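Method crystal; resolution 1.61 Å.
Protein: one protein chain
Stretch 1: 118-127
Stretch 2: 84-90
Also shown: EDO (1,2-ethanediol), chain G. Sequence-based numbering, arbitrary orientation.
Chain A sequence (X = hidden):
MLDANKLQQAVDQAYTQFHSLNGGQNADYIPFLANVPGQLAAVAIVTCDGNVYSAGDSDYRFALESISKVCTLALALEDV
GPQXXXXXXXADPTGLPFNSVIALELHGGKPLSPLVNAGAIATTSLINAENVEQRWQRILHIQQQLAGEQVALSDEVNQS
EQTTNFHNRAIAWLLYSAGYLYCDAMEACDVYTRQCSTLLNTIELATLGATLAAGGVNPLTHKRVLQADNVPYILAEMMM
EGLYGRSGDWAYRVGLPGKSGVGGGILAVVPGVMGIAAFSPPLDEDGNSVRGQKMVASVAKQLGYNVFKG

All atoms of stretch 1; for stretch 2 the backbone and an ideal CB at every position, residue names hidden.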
# COMPACT_ATOMS: atom_id res chain seq x y z
N ALA A 118 0.86 -16.31 -8.61
CA ALA A 118 1.41 -16.23 -9.96
C ALA A 118 2.74 -15.44 -9.92
O ALA A 118 3.75 -15.89 -10.45
CB ALA A 118 0.36 -15.53 -10.90
N GLY A 119 2.75 -14.29 -9.25
CA GLY A 119 3.97 -13.54 -9.13
C GLY A 119 5.07 -14.27 -8.39
O GLY A 119 6.24 -14.11 -8.69
N ALA A 120 4.69 -15.07 -7.40
CA ALA A 120 5.65 -15.74 -6.57
C ALA A 120 6.29 -16.86 -7.37
O ALA A 120 7.48 -17.07 -7.30
CB ALA A 120 4.97 -16.31 -5.33
N ILE A 121 5.49 -17.56 -8.15
CA ILE A 121 6.03 -18.63 -9.00
C ILE A 121 7.00 -18.05 -10.04
O ILE A 121 8.08 -18.61 -10.30
CB ILE A 121 4.89 -19.43 -9.66
CG1 ILE A 121 4.15 -20.24 -8.59
CG2 ILE A 121 5.43 -20.39 -10.72
CD1 ILE A 121 2.77 -20.77 -9.00
N ALA A 122 6.66 -16.89 -10.57
CA ALA A 122 7.54 -16.13 -11.50
C ALA A 122 8.81 -15.65 -10.82
O ALA A 122 9.92 -15.76 -11.42
CB ALA A 122 6.82 -15.02 -12.13
N THR A 123 8.70 -15.22 -9.55
CA THR A 123 9.87 -14.75 -8.79
C THR A 123 10.79 -15.97 -8.49
O THR A 123 12.01 -15.90 -8.62
CB THR A 123 9.43 -14.05 -7.55
OG1 THR A 123 8.53 -12.95 -7.88
CG2 THR A 123 10.63 -13.45 -6.80
N THR A 124 10.21 -17.10 -8.08
CA THR A 124 10.98 -18.32 -7.90
C THR A 124 11.75 -18.69 -9.19
O THR A 124 12.90 -19.10 -9.10
CB THR A 124 10.04 -19.45 -7.47
OG1 THR A 124 9.51 -19.19 -6.17
CG2 THR A 124 10.77 -20.79 -7.33
N SER A 125 11.14 -18.49 -10.35
CA SER A 125 11.77 -18.81 -11.63
C SER A 125 12.86 -17.83 -12.05
O SER A 125 13.68 -18.16 -12.93
CB SER A 125 10.71 -18.85 -12.77
OG SER A 125 10.38 -17.54 -13.26
N LEU A 126 12.83 -16.64 -11.46
CA LEU A 126 13.76 -15.52 -11.72
C LEU A 126 15.10 -15.63 -11.00
O LEU A 126 16.07 -15.02 -11.44
CB LEU A 126 13.09 -14.18 -11.35
CG LEU A 126 13.74 -12.84 -11.72
CD1 LEU A 126 14.15 -12.78 -13.18
CD2 LEU A 126 12.83 -11.68 -11.35
N ILE A 127 15.15 -16.40 -9.90
CA ILE A 127 16.35 -16.66 -9.09
C ILE A 127 17.49 -17.19 -9.99
O ILE A 127 17.22 -17.98 -10.88
CB ILE A 127 15.91 -17.74 -7.95
CG1 ILE A 127 14.95 -17.06 -7.01
CG2 ILE A 127 17.02 -18.44 -7.16
CD1 ILE A 127 15.30 -15.76 -6.71
N UNK A 84 14.73 -5.04 -12.46
CA UNK A 84 14.37 -6.29 -13.05
C UNK A 84 13.16 -6.92 -12.40
O UNK A 84 12.35 -7.51 -13.08
CB UNK A 84 15.56 -7.25 -12.98
N UNK A 85 13.08 -6.87 -11.07
CA UNK A 85 11.94 -7.40 -10.40
C UNK A 85 10.67 -6.62 -10.80
O UNK A 85 9.64 -7.22 -11.06
CB UNK A 85 12.16 -7.36 -8.89
N UNK A 86 10.77 -5.32 -10.91
CA UNK A 86 9.59 -4.49 -11.26
C UNK A 86 9.12 -4.78 -12.72
O UNK A 86 7.91 -4.87 -13.00
CB UNK A 86 9.93 -3.01 -11.10
N UNK A 87 10.08 -4.95 -13.63
CA UNK A 87 9.81 -5.23 -15.03
C UNK A 87 9.27 -6.65 -15.27
O UNK A 87 8.33 -6.86 -16.06
CB UNK A 87 11.09 -5.02 -15.84
N UNK A 88 9.90 -7.63 -14.62
CA UNK A 88 9.61 -9.05 -14.87
C UNK A 88 8.51 -9.65 -13.99
O UNK A 88 7.95 -10.67 -14.35
CB UNK A 88 10.89 -9.86 -14.67
N UNK A 89 8.19 -9.01 -12.86
CA UNK A 89 7.21 -9.52 -11.91
C UNK A 89 6.17 -8.44 -11.68
O UNK A 89 5.00 -8.68 -11.93
CB UNK A 89 7.87 -9.94 -10.59
N UNK A 90 6.60 -7.28 -11.17
CA UNK A 90 5.69 -6.19 -10.89
C UNK A 90 5.75 -5.73 -9.46
O UNK A 90 6.34 -6.37 -8.62
CB UNK A 90 4.26 -6.60 -11.23
C1 EDO G . 11.87 -5.62 -19.40
O1 EDO G . 10.71 -6.44 -19.51
C2 EDO G . 12.87 -5.94 -20.49
O2 EDO G . 14.08 -6.41 -19.92

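Position 84 lies in a helix, with CA-to-CB toward stretch 1. Its ideal CB is 5.5 Å from Leu126 CD2, so a small residue would leave a gap and a longer apolar one could reach further. The deposited residue is Ala84. It makes no contact, but its carbonyl O accepts a hydrogen bond from the backbone N of position 88 at 2.9 Å.

Position 85 is helical, and CA-to-CB points sideways. The ideal CB is 5.0 Å from Leu126 CD2, a methyl with no polar partner to offer. Val, Ile, Leu or Met would suit. The residue is Val85, with chi1 in t. Its CG2 lies 4.3 Å from Leu126 CD2, a loose apolar contact.

Position 86 is out of reach of stretch 1, which sets no demand here; many helix-compatible residues would fit. It is Gln86, whose amide is hydrogen-bonded elsewhere in the structure.

Position 87 is also out of reach, and the ethanediol lies on its side of the helix. A polar residue would be reasonable. It is Asp87, whose CB is 3.7 Å from EDO C1.

Position 88 is the last helical residue, with CA-to-CB toward stretch 1. The ideal CB is 4.3 Å from Leu126 CD2, and the ethanediol hydroxyls lie further out. A long chain with an apolar stem and a polar tip would serve both, though a shorter apolar one could meet the leucine. The residue is Lys88. CB stays 4.3 Å from Leu126 CD2, while the end of the chain leads away. NZ gives weak hydrogen bonds to EDO O1 at 3.2 Å and EDO O2 at 3.0 Å.

Position 89 is the first to leave helical angles, at phi/psi -126/-60. CA-to-CB points toward stretch 1. The ideal CB is 4.1 Å from Thr123 OG1 and 5.3 Å from Leu126 CD2, and Gly119 adds no side chain. Thr123 OG1 already donates to Gly119 O at 2.7 Å. The space beside Ala122 favours a medium apolar chain: Ile, Leu or Met, with Val filling less. The residue is Ile89, in m for chi1 and chi2. CG2 packs 3.4 Å from Thr123 OG1 and 3.6 Å from Gly119 O. CD1 reaches Ala122 CB at 3.5 Å, and CG1 is 3.9 Å from Leu126 CD2. It has the largest covered area in stretch 2.

Position 90 has phi/psi 123/169. A CB would jam against the preceding carbonyl O, so the backbone calls for glycine. The residue is Gly90, out of reach of stretch 1. Its N donates to Val85 O at 3.0 Å.

Stretch 2, residues 84-90: AVQDKIG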
# COMPACT_ATOMS: atom_id res chain seq x y z
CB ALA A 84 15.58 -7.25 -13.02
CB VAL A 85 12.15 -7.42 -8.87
CG1 VAL A 85 10.83 -7.74 -8.14
CG2 VAL A 85 13.21 -8.48 -8.52
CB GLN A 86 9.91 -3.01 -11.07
CG GLN A 86 8.65 -2.16 -11.13
CD GLN A 86 8.94 -0.68 -10.90
OE1 GLN A 86 10.11 -0.26 -10.85
NE2 GLN A 86 7.86 0.10 -10.67
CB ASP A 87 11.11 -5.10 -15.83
CG ASP A 87 11.60 -3.66 -15.98
OD1 ASP A 87 10.83 -2.70 -15.74
OD2 ASP A 87 12.76 -3.41 -16.34
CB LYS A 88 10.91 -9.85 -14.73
CG LYS A 88 12.05 -9.34 -15.62
CD LYS A 88 11.69 -9.43 -17.08
CE LYS A 88 12.93 -9.16 -17.97
NZ LYS A 88 12.60 -9.03 -19.46
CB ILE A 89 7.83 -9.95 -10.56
CG1 ILE A 89 9.08 -10.83 -10.77
CG2 ILE A 89 6.79 -10.68 -9.70
CD1 ILE A 89 8.77 -12.19 -11.38
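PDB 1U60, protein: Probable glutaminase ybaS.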